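Side-chain contact in endo-1,4-b-d-mannanase (Trichoderma reesei, PDB 1QNR), which hydrolyses internal beta-1,4-mannosidic linkages of mannans, as a glycosylated endo-acting enzyme of glycoside hydrolase family 5: residues Thr133-Thr138 against Thr177-Gln182. Sequence-based numbering, arbitrary orientation.
Sequences TWYTNT and TDVIVQ. With NAG (2-acetamido-2-deoxy-beta-D-glucopyranose), chain F.
Tyr135 and Val179 mark the closest approach of two short backbone turns, their CA atoms 7.3 Å apart: the short 3-10 turn at 134-135 stands beside the first turn of helix 178-194, a spacing that side chains alone bridge. From 133-138, Tyr135 makes all the close contacts. Its CB comes to 3.8 Å from Val179 CG1, the two side chains crossing at about a right angle, and this methyl meets the ring obliquely near CG. Val179 holds CG1 anti to its backbone N (chi1 175°), which turns that branch to the tyrosine, and a short beta-branched valine suits this partly exposed margin, where one methyl suffices to reach the ring's root. Farther along the ring, Ile180 lays CG1 over one face, 4.2 Å from the centroid and 21° off the normal, a CH-pi contact. Its longer arm then carries CD1 on to the phenol end, 3.9 Å from Tyr135 OH, a reach valine lacks. The opposite face is met by the edge of the Trp134 indole, CE3 3.7 Å above the plane and toward the rim. Trp183 adds an edge-to-face ring contact. The buried hydroxyl bonds to the carbonyl O of Arg171, which explains why tyrosine suits this place. Exchanging Tyr135 for alanine would probably leave a gap between Trp134 and Ile180 and strip the Arg171 carbonyl of its hydroxyl partner. Beyond the turn, Asn137 N-caps helix 138-155, its OD1 accepting from Ala140 N; on the outer side, Thr133 CG2 lies 3.7 Å from O5 of a NAG probably carried by Asn130. In this TIM-barrel enzyme, the aromatic-aliphatic packing joins the loop between helices 119-127 and 138-155 to the N-terminal turn of the helix between strands 161-165 and 199-201.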
ATOM      1  N   THR A 133     -19.776  10.403   2.078  1.00 11.55           N
ATOM      2  CA  THR A 133     -20.671   9.725   3.054  1.00 13.77           C
ATOM      3  C   THR A 133     -20.359   8.232   3.122  1.00 12.24           C
ATOM      4  O   THR A 133     -20.862   7.550   4.057  1.00 11.77           O
ATOM      5  CB  THR A 133     -22.168   9.906   2.740  1.00 14.02           C
ATOM      6  OG1 THR A 133     -22.516   9.257   1.539  1.00 15.14           O
ATOM      7  CG2 THR A 133     -22.483  11.416   2.623  1.00 16.28           C
ATOM      8  N   TRP A 134     -19.515   7.668   2.244  1.00 10.22           N
ATOM      9  CA  TRP A 134     -19.167   6.242   2.256  1.00  9.98           C
ATOM     10  C   TRP A 134     -18.720   5.761   3.627  1.00  9.23           C
ATOM     11  O   TRP A 134     -19.120   4.658   4.106  1.00 10.37           O
ATOM     12  CB  TRP A 134     -18.023   5.968   1.229  1.00  9.60           C
ATOM     13  CG  TRP A 134     -17.595   4.487   1.205  1.00  8.98           C
ATOM     14  CD1 TRP A 134     -18.149   3.495   0.483  1.00  9.54           C
ATOM     15  CD2 TRP A 134     -16.435   3.906   1.847  1.00  7.44           C
ATOM     16  NE1 TRP A 134     -17.513   2.253   0.729  1.00  9.11           N
ATOM     17  CE2 TRP A 134     -16.421   2.526   1.508  1.00  9.02           C
ATOM     18  CE3 TRP A 134     -15.443   4.426   2.686  1.00  7.64           C
ATOM     19  CZ2 TRP A 134     -15.445   1.656   2.034  1.00 10.55           C
ATOM     20  CZ3 TRP A 134     -14.444   3.541   3.142  1.00  8.42           C
ATOM     21  CH2 TRP A 134     -14.431   2.183   2.809  1.00  9.36           C
ATOM     22  N   TYR A 135     -17.914   6.571   4.323  1.00  9.47           N
ATOM     23  CA  TYR A 135     -17.338   6.214   5.622  1.00 10.22           C
ATOM     24  C   TYR A 135     -18.397   5.916   6.686  1.00  9.97           C
ATOM     25  O   TYR A 135     -18.056   5.180   7.654  1.00 11.09           O
ATOM     26  CB  TYR A 135     -16.397   7.336   6.134  1.00  8.74           C
ATOM     27  CG  TYR A 135     -15.145   7.456   5.229  1.00  8.46           C
ATOM     28  CD1 TYR A 135     -14.051   6.605   5.344  1.00  8.78           C
ATOM     29  CD2 TYR A 135     -15.124   8.439   4.214  1.00  8.96           C
ATOM     30  CE1 TYR A 135     -12.963   6.688   4.466  1.00  8.47           C
ATOM     31  CE2 TYR A 135     -14.027   8.551   3.335  1.00  9.50           C
ATOM     32  CZ  TYR A 135     -12.955   7.666   3.489  1.00  8.01           C
ATOM     33  OH  TYR A 135     -11.857   7.709   2.625  1.00  9.40           O
ATOM     34  N   THR A 136     -19.605   6.500   6.554  1.00 10.05           N
ATOM     35  CA  THR A 136     -20.645   6.273   7.588  1.00 11.61           C
ATOM     36  C   THR A 136     -21.882   5.682   6.955  1.00 10.65           C
ATOM     37  O   THR A 136     -22.996   5.716   7.583  1.00 12.53           O
ATOM     38  CB  THR A 136     -21.001   7.644   8.244  1.00 12.29           C
ATOM     39  OG1 THR A 136     -21.350   8.661   7.296  1.00 14.20           O
ATOM     40  CG2 THR A 136     -19.847   8.124   9.091  1.00 13.67           C
ATOM     41  N   ASN A 137     -21.817   5.116   5.747  1.00  9.77           N
ATOM     42  CA  ASN A 137     -22.943   4.433   5.065  1.00 10.08           C
ATOM     43  C   ASN A 137     -23.061   3.007   5.621  1.00 12.42           C
ATOM     44  O   ASN A 137     -22.129   2.196   5.429  1.00 11.29           O
ATOM     45  CB  ASN A 137     -22.700   4.474   3.547  1.00 11.21           C
ATOM     46  CG  ASN A 137     -23.723   3.787   2.677  1.00 12.02           C
ATOM     47  OD1 ASN A 137     -24.204   2.688   3.035  1.00 13.41           O
ATOM     48  ND2 ASN A 137     -24.020   4.367   1.518  1.00 15.44           N
ATOM     49  N   THR A 138     -24.165   2.722   6.395  1.00 12.51           N
ATOM     50  CA  THR A 138     -24.177   1.416   7.071  1.00 12.49           C
ATOM     51  C   THR A 138     -24.124   0.199   6.131  1.00 11.69           C
ATOM     52  O   THR A 138     -23.387  -0.753   6.419  1.00 10.86           O
ATOM     53  CB  THR A 138     -25.475   1.290   7.953  1.00 14.88           C
ATOM     54  OG1 THR A 138     -25.500   2.461   8.853  1.00 17.28           O
ATOM     55  CG2 THR A 138     -25.442  -0.022   8.704  1.00 15.54           C
ATOM     56  N   THR A 177     -11.624  16.424   9.460  1.00 13.20           N
ATOM     57  CA  THR A 177     -10.621  15.343   9.535  1.00 12.11           C
ATOM     58  C   THR A 177     -10.982  14.251  10.550  1.00 12.14           C
ATOM     59  O   THR A 177     -10.455  13.100  10.520  1.00 13.45           O
ATOM     60  CB  THR A 177      -9.226  15.900   9.886  1.00 13.18           C
ATOM     61  OG1 THR A 177      -9.288  16.462  11.222  1.00 14.61           O
ATOM     62  CG2 THR A 177      -8.693  16.919   8.877  1.00 13.74           C
ATOM     63  N   ASP A 178     -12.012  14.476  11.384  1.00 11.93           N
ATOM     64  CA  ASP A 178     -12.442  13.467  12.381  1.00 11.77           C
ATOM     65  C   ASP A 178     -13.203  12.339  11.679  1.00 10.40           C
ATOM     66  O   ASP A 178     -13.371  11.258  12.315  1.00 11.02           O
ATOM     67  CB  ASP A 178     -13.370  14.129  13.453  1.00 14.64           C
ATOM     68  CG  ASP A 178     -13.638  13.195  14.620  1.00 17.33           C
ATOM     69  OD1 ASP A 178     -12.684  12.733  15.252  1.00 17.91           O
ATOM     70  OD2 ASP A 178     -14.857  12.985  14.879  1.00 19.43           O
ATOM     71  N   VAL A 179     -13.752  12.513  10.471  1.00 10.39           N
ATOM     72  CA  VAL A 179     -14.476  11.366   9.858  1.00  9.78           C
ATOM     73  C   VAL A 179     -13.469  10.229   9.590  1.00 10.08           C
ATOM     74  O   VAL A 179     -13.766   9.086  10.052  1.00 10.54           O
ATOM     75  CB  VAL A 179     -15.112  11.793   8.545  1.00 11.02           C
ATOM     76  CG1 VAL A 179     -15.789  10.669   7.748  1.00 13.56           C
ATOM     77  CG2 VAL A 179     -16.154  12.933   8.748  1.00 14.20           C
ATOM     78  N   ILE A 180     -12.341  10.495   8.977  1.00  9.88           N
ATOM     79  CA  ILE A 180     -11.341   9.395   8.812  1.00 10.23           C
ATOM     80  C   ILE A 180     -10.731   9.014  10.108  1.00 10.20           C
ATOM     81  O   ILE A 180     -10.468   7.792  10.324  1.00 10.12           O
ATOM     82  CB  ILE A 180     -10.282   9.768   7.714  1.00  9.80           C
ATOM     83  CG1 ILE A 180     -10.975   9.607   6.344  1.00 10.66           C
ATOM     84  CG2 ILE A 180      -9.021   8.863   7.887  1.00 10.95           C
ATOM     85  CD1 ILE A 180     -10.194  10.125   5.124  1.00 11.41           C
ATOM     86  N   VAL A 181     -10.557   9.886  11.147  1.00 10.18           N
ATOM     87  CA  VAL A 181     -10.016   9.386  12.444  1.00 10.12           C
ATOM     88  C   VAL A 181     -10.967   8.351  13.030  1.00 10.37           C
ATOM     89  O   VAL A 181     -10.515   7.271  13.476  1.00 10.63           O
ATOM     90  CB  VAL A 181      -9.782  10.548  13.420  1.00 10.90           C
ATOM     91  CG1 VAL A 181      -9.401   9.980  14.789  1.00 13.06           C
ATOM     92  CG2 VAL A 181      -8.652  11.496  12.953  1.00 12.84           C
ATOM     93  N   GLN A 182     -12.275   8.620  13.091  1.00 10.46           N
ATOM     94  CA  GLN A 182     -13.212   7.677  13.716  1.00 10.19           C
ATOM     95  C   GLN A 182     -13.378   6.412  12.904  1.00 10.71           C
ATOM     96  O   GLN A 182     -13.399   5.304  13.501  1.00 11.38           O
ATOM     97  CB  GLN A 182     -14.627   8.303  14.017  1.00 11.19           C
ATOM     98  CG  GLN A 182     -14.581   9.499  14.999  1.00 15.63           C
ATOM     99  CD  GLN A 182     -13.785   9.226  16.253  1.00 17.42           C
ATOM    100  OE1 GLN A 182     -13.910   8.140  16.913  1.00 20.24           O
ATOM    101  NE2 GLN A 182     -12.846  10.100  16.642  1.00 17.09           N
TER
HETATM  102  C1  NAG F 430     -22.209  14.399  -0.474  1.00 28.11           C
HETATM  103  C2  NAG F 430     -22.136  15.824  -0.986  1.00 33.94           C
HETATM  104  C3  NAG F 430     -22.081  16.682   0.258  1.00 35.58           C
HETATM  105  C4  NAG F 430     -23.357  16.338   1.050  1.00 35.25           C
HETATM  106  C5  NAG F 430     -23.352  14.841   1.496  1.00 33.61           C
HETATM  107  C6  NAG F 430     -24.600  14.526   2.307  1.00 35.98           C
HETATM  108  C7  NAG F 430     -21.098  16.376  -3.180  1.00 40.27           C
HETATM  109  C8  NAG F 430     -19.817  16.526  -3.918  1.00 39.95           C
HETATM  110  N2  NAG F 430     -20.990  15.882  -1.913  1.00 37.04           N
HETATM  111  O3  NAG F 430     -22.144  18.047  -0.181  1.00 37.94           O
HETATM  112  O4  NAG F 430     -23.490  17.136   2.231  1.00 36.39           O
HETATM  113  O5  NAG F 430     -23.377  14.095   0.282  1.00 29.42           O
HETATM  114  O6  NAG F 430     -25.751  14.787   1.557  1.00 37.49           O
HETATM  115  O7  NAG F 430     -22.124  16.666  -3.649  1.00 40.87           O